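Local coordinates for protein glucosidase (Croceicoccus marinus, PDB 5Z3K) that probably acts as a beta-glucosidase of glycoside hydrolase family 39, hydrolysing O-glycosidic bonds in its substrates, at residues 7-12 with 372-377; 128-133 with 177-182; 136-141 with 184-189; 241-246 with 258-263; 466-469 with 475-478. One frame throughout, in Å; residues are numbered along the deposited sequence.

Contact 1 (7-12 with 372-377); sequences AKLSVN and ILISNY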
# COMPACT_ATOMS: atom_id res chain seq x y z
N ALA A 7 11.51 16.73 -21.57
CA ALA A 7 10.09 16.83 -21.31
C ALA A 7 9.74 18.24 -20.86
O ALA A 7 10.50 18.91 -20.16
CB ALA A 7 9.67 15.81 -20.25
N LYS A 8 8.54 18.70 -21.24
CA LYS A 8 8.09 20.05 -20.94
C LYS A 8 6.86 19.99 -20.04
O LYS A 8 5.79 19.53 -20.48
CB LYS A 8 7.79 20.81 -22.24
CG LYS A 8 9.06 21.25 -22.95
CD LYS A 8 8.79 21.60 -24.40
CE LYS A 8 10.06 22.03 -25.12
NZ LYS A 8 9.77 22.36 -26.55
N LEU A 9 7.00 20.46 -18.81
CA LEU A 9 5.95 20.37 -17.80
C LEU A 9 5.50 21.75 -17.38
O LEU A 9 6.31 22.68 -17.31
CB LEU A 9 6.43 19.59 -16.56
CG LEU A 9 6.87 18.16 -16.83
CD1 LEU A 9 7.63 17.59 -15.64
CD2 LEU A 9 5.63 17.34 -17.14
N SER A 10 4.21 21.89 -17.10
CA SER A 10 3.70 23.14 -16.57
C SER A 10 2.70 22.85 -15.46
O SER A 10 1.89 21.93 -15.57
CB SER A 10 3.03 23.99 -17.67
OG SER A 10 2.18 23.19 -18.46
N VAL A 11 2.76 23.66 -14.41
CA VAL A 11 1.91 23.55 -13.23
C VAL A 11 1.28 24.90 -12.96
O VAL A 11 1.96 25.93 -13.00
CB VAL A 11 2.71 23.08 -12.01
CG1 VAL A 11 1.92 23.31 -10.71
CG2 VAL A 11 3.11 21.63 -12.16
N ASN A 12 -0.03 24.91 -12.69
CA ASN A 12 -0.71 26.09 -12.16
C ASN A 12 -0.83 25.88 -10.66
O ASN A 12 -1.64 25.07 -10.20
CB ASN A 12 -2.08 26.29 -12.80
CG ASN A 12 -2.71 27.64 -12.42
OD1 ASN A 12 -2.48 28.16 -11.33
ND2 ASN A 12 -3.51 28.20 -13.33
N ILE A 372 6.00 18.89 -6.41
CA ILE A 372 5.89 18.38 -7.77
C ILE A 372 6.77 17.14 -7.87
O ILE A 372 8.00 17.23 -7.74
CB ILE A 372 6.28 19.41 -8.84
CG1 ILE A 372 5.39 20.66 -8.75
CG2 ILE A 372 6.18 18.77 -10.22
CD1 ILE A 372 6.14 21.92 -8.27
N LEU A 373 6.14 15.99 -8.08
CA LEU A 373 6.80 14.70 -8.10
C LEU A 373 6.91 14.22 -9.54
O LEU A 373 5.92 14.27 -10.27
CB LEU A 373 6.01 13.69 -7.27
CG LEU A 373 6.58 12.28 -7.24
CD1 LEU A 373 7.86 12.25 -6.38
CD2 LEU A 373 5.56 11.32 -6.69
N ILE A 374 8.10 13.78 -9.94
CA ILE A 374 8.36 13.34 -11.30
C ILE A 374 9.12 12.02 -11.26
O ILE A 374 10.17 11.93 -10.62
CB ILE A 374 9.20 14.37 -12.08
CG1 ILE A 374 8.54 15.76 -12.07
CG2 ILE A 374 9.47 13.87 -13.51
CD1 ILE A 374 9.50 16.87 -12.48
N SER A 375 8.61 11.01 -11.96
CA SER A 375 9.34 9.76 -12.13
C SER A 375 9.56 9.51 -13.61
O SER A 375 8.63 9.65 -14.41
CB SER A 375 8.61 8.57 -11.51
OG SER A 375 9.37 7.37 -11.68
N ASN A 376 10.79 9.15 -13.96
CA ASN A 376 11.16 8.77 -15.32
C ASN A 376 11.45 7.27 -15.29
O ASN A 376 12.56 6.85 -14.95
CB ASN A 376 12.37 9.58 -15.79
CG ASN A 376 12.60 9.46 -17.29
OD1 ASN A 376 11.79 8.85 -18.00
ND2 ASN A 376 13.69 10.03 -17.77
N TYR A 377 10.44 6.47 -15.64
CA TYR A 377 10.52 5.02 -15.58
C TYR A 377 10.34 4.42 -16.97
O TYR A 377 9.43 4.82 -17.70
CB TYR A 377 9.46 4.43 -14.63
CG TYR A 377 9.45 2.92 -14.68
CD1 TYR A 377 10.38 2.18 -13.97
CD2 TYR A 377 8.56 2.24 -15.51
CE1 TYR A 377 10.41 0.81 -14.04
CE2 TYR A 377 8.59 0.86 -15.60
CZ TYR A 377 9.52 0.16 -14.86
OH TYR A 377 9.55 -1.22 -14.93

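Contact 2 (128-133 with 177-182); sequences QVVENI and AAAARA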
# COMPACT_ATOMS: atom_id res chain seq x y z
N GLN A 128 -16.36 -14.61 19.44
CA GLN A 128 -16.20 -13.89 20.67
C GLN A 128 -14.77 -13.32 20.80
O GLN A 128 -14.59 -12.24 21.19
CB GLN A 128 -16.43 -14.82 21.87
CG GLN A 128 -17.80 -15.36 22.07
CD GLN A 128 -17.87 -16.20 23.36
OE1 GLN A 128 -17.61 -17.37 23.34
NE2 GLN A 128 -18.11 -15.56 24.47
N VAL A 129 -13.80 -14.09 20.40
CA VAL A 129 -12.41 -13.66 20.55
C VAL A 129 -12.12 -12.53 19.58
O VAL A 129 -11.44 -11.55 19.93
CB VAL A 129 -11.47 -14.87 20.39
CG1 VAL A 129 -10.04 -14.42 20.15
CG2 VAL A 129 -11.55 -15.73 21.65
N VAL A 130 -12.67 -12.59 18.36
CA VAL A 130 -12.50 -11.49 17.41
C VAL A 130 -13.13 -10.22 17.97
O VAL A 130 -12.55 -9.12 17.87
CB VAL A 130 -13.08 -11.83 16.03
CG1 VAL A 130 -13.08 -10.57 15.12
CG2 VAL A 130 -12.29 -12.96 15.38
N GLU A 131 -14.31 -10.34 18.57
CA GLU A 131 -15.00 -9.16 19.07
C GLU A 131 -14.20 -8.46 20.16
O GLU A 131 -14.09 -7.23 20.17
CB GLU A 131 -16.40 -9.54 19.57
CG GLU A 131 -17.18 -8.38 20.18
CD GLU A 131 -18.57 -8.80 20.64
OE1 GLU A 131 -18.97 -9.95 20.39
OE2 GLU A 131 -19.26 -7.97 21.27
N ASN A 132 -13.60 -9.23 21.08
CA ASN A 132 -12.83 -8.59 22.15
C ASN A 132 -11.47 -8.10 21.69
O ASN A 132 -10.92 -7.19 22.31
CB ASN A 132 -12.68 -9.55 23.33
CG ASN A 132 -13.96 -9.69 24.13
OD1 ASN A 132 -14.84 -8.82 24.06
ND2 ASN A 132 -14.08 -10.78 24.88
N ILE A 133 -10.90 -8.69 20.63
CA ILE A 133 -9.73 -8.07 20.01
C ILE A 133 -10.11 -6.70 19.48
O ILE A 133 -9.38 -5.72 19.66
CB ILE A 133 -9.16 -8.98 18.91
CG1 ILE A 133 -8.52 -10.22 19.55
CG2 ILE A 133 -8.16 -8.22 18.03
CD1 ILE A 133 -8.33 -11.37 18.60
N ALA A 177 -18.29 -13.95 7.96
CA ALA A 177 -19.51 -13.40 8.53
C ALA A 177 -19.39 -13.23 10.03
O ALA A 177 -19.88 -12.24 10.60
CB ALA A 177 -20.71 -14.29 8.18
N ALA A 178 -18.73 -14.18 10.70
CA ALA A 178 -18.52 -14.05 12.14
C ALA A 178 -17.67 -12.82 12.46
O ALA A 178 -17.99 -12.06 13.39
CB ALA A 178 -17.85 -15.32 12.69
N ALA A 179 -16.60 -12.61 11.70
CA ALA A 179 -15.75 -11.44 11.92
C ALA A 179 -16.51 -10.15 11.65
O ALA A 179 -16.41 -9.19 12.42
CB ALA A 179 -14.50 -11.54 11.05
N ALA A 180 -17.27 -10.10 10.55
CA ALA A 180 -18.03 -8.90 10.22
C ALA A 180 -19.07 -8.59 11.30
O ALA A 180 -19.23 -7.43 11.70
CB ALA A 180 -18.69 -9.06 8.85
N ARG A 181 -19.81 -9.61 11.75
CA ARG A 181 -20.74 -9.43 12.85
C ARG A 181 -20.04 -8.86 14.08
O ARG A 181 -20.56 -7.95 14.74
CB ARG A 181 -21.42 -10.76 13.20
CG ARG A 181 -22.62 -11.09 12.33
CD ARG A 181 -23.47 -12.20 12.93
NE ARG A 181 -22.67 -13.36 13.29
CZ ARG A 181 -22.39 -14.35 12.46
NH1 ARG A 181 -22.86 -14.34 11.21
NH2 ARG A 181 -21.64 -15.37 12.86
N ALA A 182 -18.87 -9.41 14.43
CA ALA A 182 -18.18 -8.95 15.64
C ALA A 182 -17.70 -7.51 15.50
O ALA A 182 -17.86 -6.70 16.42
CB ALA A 182 -17.01 -9.88 15.96

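Contact 3 (136-141 with 184-189); sequences HYVCGW and KRVDPA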
# COMPACT_ATOMS: atom_id res chain seq x y z
N HIS A 136 -10.61 -4.34 22.31
CA HIS A 136 -9.33 -3.92 22.88
C HIS A 136 -8.72 -2.77 22.08
O HIS A 136 -8.14 -1.85 22.67
CB HIS A 136 -8.37 -5.12 22.92
CG HIS A 136 -7.00 -4.77 23.39
ND1 HIS A 136 -6.68 -4.57 24.72
CD2 HIS A 136 -5.85 -4.60 22.70
CE1 HIS A 136 -5.40 -4.29 24.82
NE2 HIS A 136 -4.87 -4.30 23.61
N TYR A 137 -8.86 -2.78 20.76
CA TYR A 137 -8.22 -1.74 19.96
C TYR A 137 -9.14 -0.58 19.60
O TYR A 137 -8.65 0.42 19.07
CB TYR A 137 -7.61 -2.35 18.68
CG TYR A 137 -6.39 -3.17 19.04
CD1 TYR A 137 -5.26 -2.55 19.58
CD2 TYR A 137 -6.39 -4.56 18.93
CE1 TYR A 137 -4.16 -3.28 19.95
CE2 TYR A 137 -5.28 -5.30 19.30
CZ TYR A 137 -4.16 -4.66 19.81
OH TYR A 137 -3.06 -5.39 20.21
N VAL A 138 -10.43 -0.67 19.91
CA VAL A 138 -11.39 0.38 19.56
C VAL A 138 -12.02 1.01 20.80
O VAL A 138 -12.23 2.23 20.84
CB VAL A 138 -12.47 -0.15 18.60
CG1 VAL A 138 -13.53 0.93 18.34
CG2 VAL A 138 -11.84 -0.60 17.28
N CYS A 139 -12.34 0.21 21.83
CA CYS A 139 -13.07 0.69 22.99
C CYS A 139 -12.27 0.62 24.29
O CYS A 139 -12.85 0.71 25.37
CB CYS A 139 -14.37 -0.11 23.16
SG CYS A 139 -15.39 -0.14 21.67
N GLY A 140 -10.95 0.47 24.22
CA GLY A 140 -10.15 0.42 25.43
C GLY A 140 -10.25 -0.84 26.27
O GLY A 140 -9.70 -0.87 27.38
N TRP A 141 -10.89 -1.89 25.77
CA TRP A 141 -11.08 -3.12 26.54
C TRP A 141 -9.75 -3.77 26.89
O TRP A 141 -8.84 -3.84 26.06
CB TRP A 141 -11.96 -4.10 25.75
CG TRP A 141 -12.42 -5.32 26.48
CD1 TRP A 141 -13.54 -5.43 27.25
CD2 TRP A 141 -11.79 -6.61 26.48
NE1 TRP A 141 -13.64 -6.71 27.75
CE2 TRP A 141 -12.59 -7.45 27.29
CE3 TRP A 141 -10.65 -7.14 25.88
CZ2 TRP A 141 -12.27 -8.80 27.52
CZ3 TRP A 141 -10.32 -8.47 26.10
CH2 TRP A 141 -11.14 -9.29 26.91
N LYS A 184 -18.91 -5.11 13.55
CA LYS A 184 -20.04 -4.18 13.52
C LYS A 184 -20.75 -4.12 14.86
O LYS A 184 -21.32 -3.08 15.21
CB LYS A 184 -21.01 -4.60 12.42
CG LYS A 184 -20.44 -4.47 11.01
CD LYS A 184 -20.08 -3.03 10.69
CE LYS A 184 -19.80 -2.85 9.21
NZ LYS A 184 -19.48 -1.44 8.91
N ARG A 185 -20.73 -5.21 15.62
CA ARG A 185 -21.30 -5.18 16.97
C ARG A 185 -20.53 -4.22 17.87
O ARG A 185 -21.12 -3.54 18.71
CB ARG A 185 -21.30 -6.60 17.55
CG ARG A 185 -21.83 -6.74 18.97
CD ARG A 185 -21.88 -8.22 19.37
NE ARG A 185 -22.47 -9.04 18.32
CZ ARG A 185 -21.91 -10.12 17.77
NH1 ARG A 185 -20.70 -10.53 18.16
NH2 ARG A 185 -22.55 -10.79 16.82
N VAL A 186 -19.21 -4.13 17.70
CA VAL A 186 -18.43 -3.25 18.55
C VAL A 186 -18.70 -1.79 18.20
O VAL A 186 -18.91 -0.95 19.08
CB VAL A 186 -16.93 -3.59 18.44
CG1 VAL A 186 -16.09 -2.53 19.17
CG2 VAL A 186 -16.67 -4.98 18.97
N ASP A 187 -18.72 -1.49 16.91
CA ASP A 187 -18.90 -0.13 16.43
C ASP A 187 -19.31 -0.18 14.96
O ASP A 187 -18.52 -0.58 14.10
CB ASP A 187 -17.60 0.66 16.62
CG ASP A 187 -17.72 2.10 16.18
OD1 ASP A 187 -18.82 2.56 15.81
OD2 ASP A 187 -16.68 2.78 16.21
N PRO A 188 -20.55 0.21 14.64
CA PRO A 188 -20.98 0.21 13.24
C PRO A 188 -20.13 1.08 12.33
O PRO A 188 -20.13 0.86 11.12
CB PRO A 188 -22.43 0.73 13.31
CG PRO A 188 -22.86 0.45 14.71
CD PRO A 188 -21.64 0.57 15.57
N ALA A 189 -19.41 2.06 12.88
CA ALA A 189 -18.58 2.94 12.07
C ALA A 189 -17.30 2.28 11.58
O ALA A 189 -16.62 2.83 10.71
CB ALA A 189 -18.22 4.20 12.86

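Contact 4 (241-246 with 258-263); sequences TIAAEV and TELLLS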
# COMPACT_ATOMS: atom_id res chain seq x y z
N THR A 241 -5.13 -0.62 -14.20
CA THR A 241 -5.80 -1.59 -15.08
C THR A 241 -6.54 -2.66 -14.28
O THR A 241 -7.70 -2.97 -14.57
CB THR A 241 -4.79 -2.24 -16.02
OG1 THR A 241 -4.15 -1.23 -16.80
CG2 THR A 241 -5.47 -3.25 -16.96
N ILE A 242 -5.89 -3.23 -13.26
CA ILE A 242 -6.56 -4.29 -12.50
C ILE A 242 -7.75 -3.72 -11.73
O ILE A 242 -8.83 -4.33 -11.68
CB ILE A 242 -5.58 -5.01 -11.55
CG1 ILE A 242 -4.36 -5.53 -12.30
CG2 ILE A 242 -6.29 -6.15 -10.83
CD1 ILE A 242 -4.69 -6.51 -13.40
N ALA A 243 -7.57 -2.55 -11.11
CA ALA A 243 -8.63 -1.99 -10.28
C ALA A 243 -9.89 -1.74 -11.09
O ALA A 243 -11.00 -1.90 -10.58
CB ALA A 243 -8.16 -0.68 -9.62
N ALA A 244 -9.74 -1.32 -12.34
CA ALA A 244 -10.90 -1.11 -13.19
C ALA A 244 -11.69 -2.40 -13.36
O ALA A 244 -12.92 -2.41 -13.25
CB ALA A 244 -10.48 -0.54 -14.55
N GLU A 245 -10.99 -3.51 -13.58
CA GLU A 245 -11.66 -4.79 -13.76
C GLU A 245 -12.32 -5.26 -12.46
O GLU A 245 -13.45 -5.77 -12.48
CB GLU A 245 -10.67 -5.84 -14.28
CG GLU A 245 -11.29 -7.21 -14.47
CD GLU A 245 -12.37 -7.20 -15.54
OE1 GLU A 245 -12.40 -6.25 -16.35
OE2 GLU A 245 -13.19 -8.15 -15.55
N VAL A 246 -11.64 -5.07 -11.33
CA VAL A 246 -12.21 -5.46 -10.05
C VAL A 246 -13.44 -4.63 -9.75
O VAL A 246 -14.46 -5.13 -9.26
CB VAL A 246 -11.15 -5.34 -8.94
CG1 VAL A 246 -11.79 -5.62 -7.60
CG2 VAL A 246 -10.01 -6.30 -9.21
N THR A 258 -19.07 -0.18 -2.06
CA THR A 258 -17.93 -0.85 -1.47
C THR A 258 -16.63 -0.32 -2.08
O THR A 258 -16.52 -0.20 -3.30
CB THR A 258 -18.05 -2.36 -1.71
OG1 THR A 258 -19.19 -2.87 -0.99
CG2 THR A 258 -16.79 -3.08 -1.27
N GLU A 259 -15.66 -0.01 -1.22
CA GLU A 259 -14.38 0.49 -1.69
C GLU A 259 -13.49 -0.65 -2.18
O GLU A 259 -13.66 -1.82 -1.81
CB GLU A 259 -13.67 1.27 -0.59
CG GLU A 259 -14.37 2.55 -0.18
CD GLU A 259 -13.51 3.43 0.71
OE1 GLU A 259 -12.36 3.04 0.99
OE2 GLU A 259 -13.98 4.51 1.11
N LEU A 260 -12.52 -0.30 -3.04
CA LEU A 260 -11.49 -1.23 -3.48
C LEU A 260 -10.22 -0.97 -2.67
O LEU A 260 -9.68 0.14 -2.71
CB LEU A 260 -11.21 -1.08 -4.97
CG LEU A 260 -12.34 -1.41 -5.93
CD1 LEU A 260 -11.76 -1.74 -7.31
CD2 LEU A 260 -13.19 -2.56 -5.40
N LEU A 261 -9.74 -1.98 -1.96
CA LEU A 261 -8.52 -1.84 -1.17
C LEU A 261 -7.44 -2.72 -1.76
O LEU A 261 -7.59 -3.95 -1.83
CB LEU A 261 -8.78 -2.21 0.30
CG LEU A 261 -7.80 -1.64 1.32
CD1 LEU A 261 -8.48 -1.53 2.68
CD2 LEU A 261 -6.56 -2.52 1.41
N LEU A 262 -6.33 -2.10 -2.15
CA LEU A 262 -5.19 -2.79 -2.73
C LEU A 262 -4.27 -3.20 -1.57
O LEU A 262 -3.47 -2.40 -1.09
CB LEU A 262 -4.50 -1.89 -3.75
CG LEU A 262 -3.26 -2.33 -4.53
CD1 LEU A 262 -3.44 -3.73 -5.15
CD2 LEU A 262 -2.92 -1.26 -5.58
N SER A 263 -4.41 -4.45 -1.10
CA SER A 263 -3.75 -4.88 0.13
C SER A 263 -2.26 -5.16 -0.03
O SER A 263 -1.53 -5.15 0.96
CB SER A 263 -4.44 -6.13 0.69
OG SER A 263 -5.57 -5.75 1.45

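Contact 5 (466-469 with 475-478); sequences VQNK and VELI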
# COMPACT_ATOMS: atom_id res chain seq x y z
N VAL A 466 12.07 25.46 -13.40
CA VAL A 466 13.03 24.49 -12.89
C VAL A 466 13.38 23.55 -14.02
O VAL A 466 12.48 23.04 -14.70
CB VAL A 466 12.45 23.70 -11.70
CG1 VAL A 466 13.34 22.52 -11.36
CG2 VAL A 466 12.24 24.62 -10.50
N GLN A 467 14.67 23.29 -14.22
CA GLN A 467 15.05 22.31 -15.23
C GLN A 467 16.19 21.46 -14.70
O GLN A 467 17.02 21.94 -13.92
CB GLN A 467 15.46 22.96 -16.56
CG GLN A 467 16.74 23.79 -16.49
CD GLN A 467 17.26 24.19 -17.87
OE1 GLN A 467 17.03 23.50 -18.86
NE2 GLN A 467 17.96 25.32 -17.93
N ASN A 468 16.22 20.20 -15.12
CA ASN A 468 17.24 19.29 -14.65
C ASN A 468 17.39 18.15 -15.63
O ASN A 468 16.45 17.81 -16.37
CB ASN A 468 16.92 18.72 -13.26
CG ASN A 468 17.26 19.69 -12.15
OD1 ASN A 468 16.37 20.29 -11.54
ND2 ASN A 468 18.55 19.88 -11.91
N LYS A 469 18.58 17.56 -15.64
CA LYS A 469 18.73 16.25 -16.26
C LYS A 469 18.17 15.21 -15.30
O LYS A 469 18.36 15.30 -14.08
CB LYS A 469 20.20 15.95 -16.58
CG LYS A 469 20.92 17.08 -17.31
CD LYS A 469 20.47 17.21 -18.74
CE LYS A 469 21.50 17.95 -19.59
NZ LYS A 469 21.18 19.40 -19.74
N VAL A 475 13.80 9.58 -9.83
CA VAL A 475 12.63 10.18 -9.19
C VAL A 475 13.05 11.52 -8.59
O VAL A 475 14.08 11.61 -7.92
CB VAL A 475 12.04 9.26 -8.10
CG1 VAL A 475 10.82 9.90 -7.44
CG2 VAL A 475 11.67 7.89 -8.70
N GLU A 476 12.29 12.56 -8.91
CA GLU A 476 12.61 13.89 -8.40
C GLU A 476 11.42 14.63 -7.79
O GLU A 476 10.33 14.66 -8.36
CB GLU A 476 13.23 14.75 -9.50
CG GLU A 476 13.85 16.05 -9.01
CD GLU A 476 15.13 16.40 -9.75
OE1 GLU A 476 15.06 17.24 -10.67
OE2 GLU A 476 16.19 15.84 -9.41
N LEU A 477 11.64 15.21 -6.61
CA LEU A 477 10.63 16.01 -5.93
C LEU A 477 11.10 17.44 -5.94
O LEU A 477 12.20 17.74 -5.46
CB LEU A 477 10.40 15.54 -4.49
CG LEU A 477 9.41 16.40 -3.69
CD1 LEU A 477 8.02 16.29 -4.29
CD2 LEU A 477 9.38 15.94 -2.22
N ILE A 478 10.30 18.33 -6.51
CA ILE A 478 10.55 19.76 -6.47
C ILE A 478 9.62 20.34 -5.43
O ILE A 478 8.40 20.16 -5.52
CB ILE A 478 10.31 20.41 -7.84
CG1 ILE A 478 11.15 19.73 -8.92
CG2 ILE A 478 10.55 21.93 -7.76
CD1 ILE A 478 12.64 19.66 -8.61

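Contact 1 (7-12 with 372-377)
Leu-9 and Ile-374 meet tip to tip: CD1 of Leu-9 lies 3.7 Å from CD1 of Ile-374 and 4.1 Å from its CG1. A second, looser pair runs beside it, where a methyl of Val-11, CG2, comes within 4.2 Å of the CG1 methylene of Ile-372. All four residues point toward the opposing strand, and all are branched hydrocarbons, which fill the gap between two backbones without leaving a polar atom to be satisfied. At Leu-9 and Ile-374 that gap is wide, 9.9 Å from CA of Leu-9 to CA of Ile-374, and the terminal CD1 methyls do the touching. In Ile-374, CG1 is anti to the carbonyl carbon (chi1 -55°) and CD1 continues outward from it (chi2 164°), giving the side chain the length it needs. Strands 6-13 and 369-376 face each other across the interior of a beta-sandwich domain and run in opposite directions, Leu-9 facing Ile-374 and Val-11 facing Ile-372. Farther out, Phe-357 touches both Leu-9 and Ile-374, while Leu-426 covers Val-11 and Ile-372. Strand 6-13 is held by backbone hydrogen bonds from Leu-9 to Thr-425 and Glu-427 and from Ser-10 to Thr-350. The other face of strand 369-376 turns to helix 277-291, where Leu-373 packs on Ile-289 and the hydroxyl of Ser-375 is hydrogen-bonded to the carbonyl oxygen of Ala-282.

Contact 2 (128-133 with 177-182)
Glu-131 begins its contact with Ala-182 at the very root of the side chain, where its CB sits 3.7 Å from the methyl CB of Ala-182. The same methyl lies 3.8 Å from CA of Glu-131, so it presses on the backbone of the helix itself. One atom on, CG of Glu-131 passes 4.2 Å from the carbonyl oxygen of Ala-182. The chain is extended from there, with chi1 177° and chi2 179°, which carries the carboxylate past the alanine: OE1 forms a salt bridge with Arg-185 of helix 169-186, while OE2 pairs with Arg-135, one turn on in its own helix. Helices 123-138 and 169-186 are successive outer helices of the TIM barrel, and their axes here pass 8.6 Å apart at a crossing angle of -38°. Alanine suits such closeness because it has only a methyl to accommodate. Val-130 packs beside it and also touches Leu-63 of a loop, its CG1 lying 4.1 Å from CB of Ala-182 and 4.3 Å from CA of Ala-179. Ala-179 in turn packs on Phe-154 of strand 151-154, and Ile-133 reaches Trp-152 of the same strand. Arg-181 and Glu-127 form a further salt bridge between the helices.

Contact 3 (136-141 with 184-189)
Cys-139 and Val-186 are brought together by their first torsions. In Cys-139 the sulfur is turned beside the backbone N (chi1 -53°), while a chi1 of 171° in Val-186 sets the branch CG1 anti to N, and SG of Cys-139 thereby meets CG1 of Val-186 at 3.5 Å. Val-138 packs at longer range: its CB is 4.4 Å from CG1 of Val-186, and its CG1 lies 4.2 Å from OD2 of Asp-187. These are the C-terminal ends of helices 123-138 and 169-186, two outer helices of the TIM barrel, with Cys-139 and Asp-187 each the first residue to depart from helical geometry. The turn that follows each helix is tied back on itself. ND1 of His-136 donates to the carbonyl oxygen of Trp-141 at 2.6 Å, closing a turn that includes Gly-140, whose positive phi glycine tolerates easily. On the other segment OD1 of Asp-187 accepts from the backbone N of Ala-189 at 3.0 Å, an Asx turn in which the N-H comes from above the carboxylate plane. Lys-184 adds a bond from NZ to the carbonyl oxygen of Pro-188 and a salt bridge to Asp-222. Across the contact a polarisable sulfur and valine hydrocarbon meet, with one oxygen of Asp-187 beside them, while ND1 of His-136 and OD1 of Asp-187 bond within their own turns; shape rather than directional bonding fits the helix ends together.

Contact 4 (241-246 with 258-263)
Val-246 and Leu-260 lie alongside each other, pointing opposite ways, so that the flank of each, rather than its end alone, forms the contact. CG1 of Val-246 lies against the fork of the leucine, 3.9 Å from CD1 of Leu-260 and 4.0 Å from its CD2. The same CD1 extends further, toward the preceding turn of the helix, where it comes 3.4 Å from the carbonyl oxygen of Ala-243 and 4.4 Å from CB of that residue. Leucine suits the place because its two terminal methyls can straddle a beta-branched neighbour while one of them still reaches the backbone. With chi1 at -64°, the fork is carried anti to the carbonyl carbon and out from the strand to the helix. Ala-243 has only a methyl on this side, so strand and helix can come close, with CA of Ala-243 7.4 Å from CA of Leu-260. Around them, Arg-247 and Val-250 of the helix also cover Leu-260, and NH1 of Arg-247 is hydrogen-bonded to the carbonyl oxygen of Thr-258. Leu-261 instead packs against Lys-298 and Ile-300 of the next strand, while the hydroxyl of Ser-263 is hydrogen-bonded to Glu-153. The contact joins the helix and second strand of the beta-alpha-beta unit formed by strand 223-229, helix 238-252 and strand 259-266, the repeating element of the TIM barrel, with apolar residues sealing the helix layer against the parallel strands.

Contact 5 (466-469 with 475-478)
Val-466 and Ile-478 make the buried, interlocked part of this contact, overlapping flank to flank: CG1 of Val-466 is 4.0 Å from CD1 of Ile-478, and CG2 of Val-466 is 4.2 Å from CG2 of Ile-478. Both are beta-branched residues, well suited to strands and bulky enough to fill the interior of the sandwich, where strand 464-469, at the border of its sheet, faces strand 474-482. Tyr-424 borders both. The Asn-468 end is partly exposed, and its polar groups come near without bonding. OE1 of Glu-476 approaches the side of Asn-468, 3.5 Å from its CB and 3.4 Å from its OD1, with amide and carboxylate planes 84° apart. As modelled, two acceptors face each other here, and the orientation of the amide is doubtful. Outermost, Gln-467 and Lys-469 leave the backbone on the side away from strand 474-482 and are exposed, as fits long polar residues. The carboxylate has its partners elsewhere: OE2 forms salt bridges with Arg-444 and Arg-442, and OE1 is hydrogen-bonded to the hydroxyl of Tyr-424. These partners would be expected to stabilise Glu-476 in its ionised form despite its burial.

The five contacts fall into two domains. Contacts 2, 3 and 4 belong to the TIM barrel, contacts 1 and 5 to the beta-sandwich. Contacts 2 and 3 share helices 123-138 and 169-186, their centres about 10 Å apart and their segments alternating along the chain; contact 4 lies farther on, about 25 Å from contact 2 between centres. Contacts 1 and 5 are about 8 Å apart by centre, joined through neighbouring strands 369-376 and 474-482. Because 7-12 packs against 372-377, contact 1 encloses all three barrel contacts, so the N-terminal strand belongs to the sandwich before the chain builds the barrel. Contact 5 follows, close to the C-terminus.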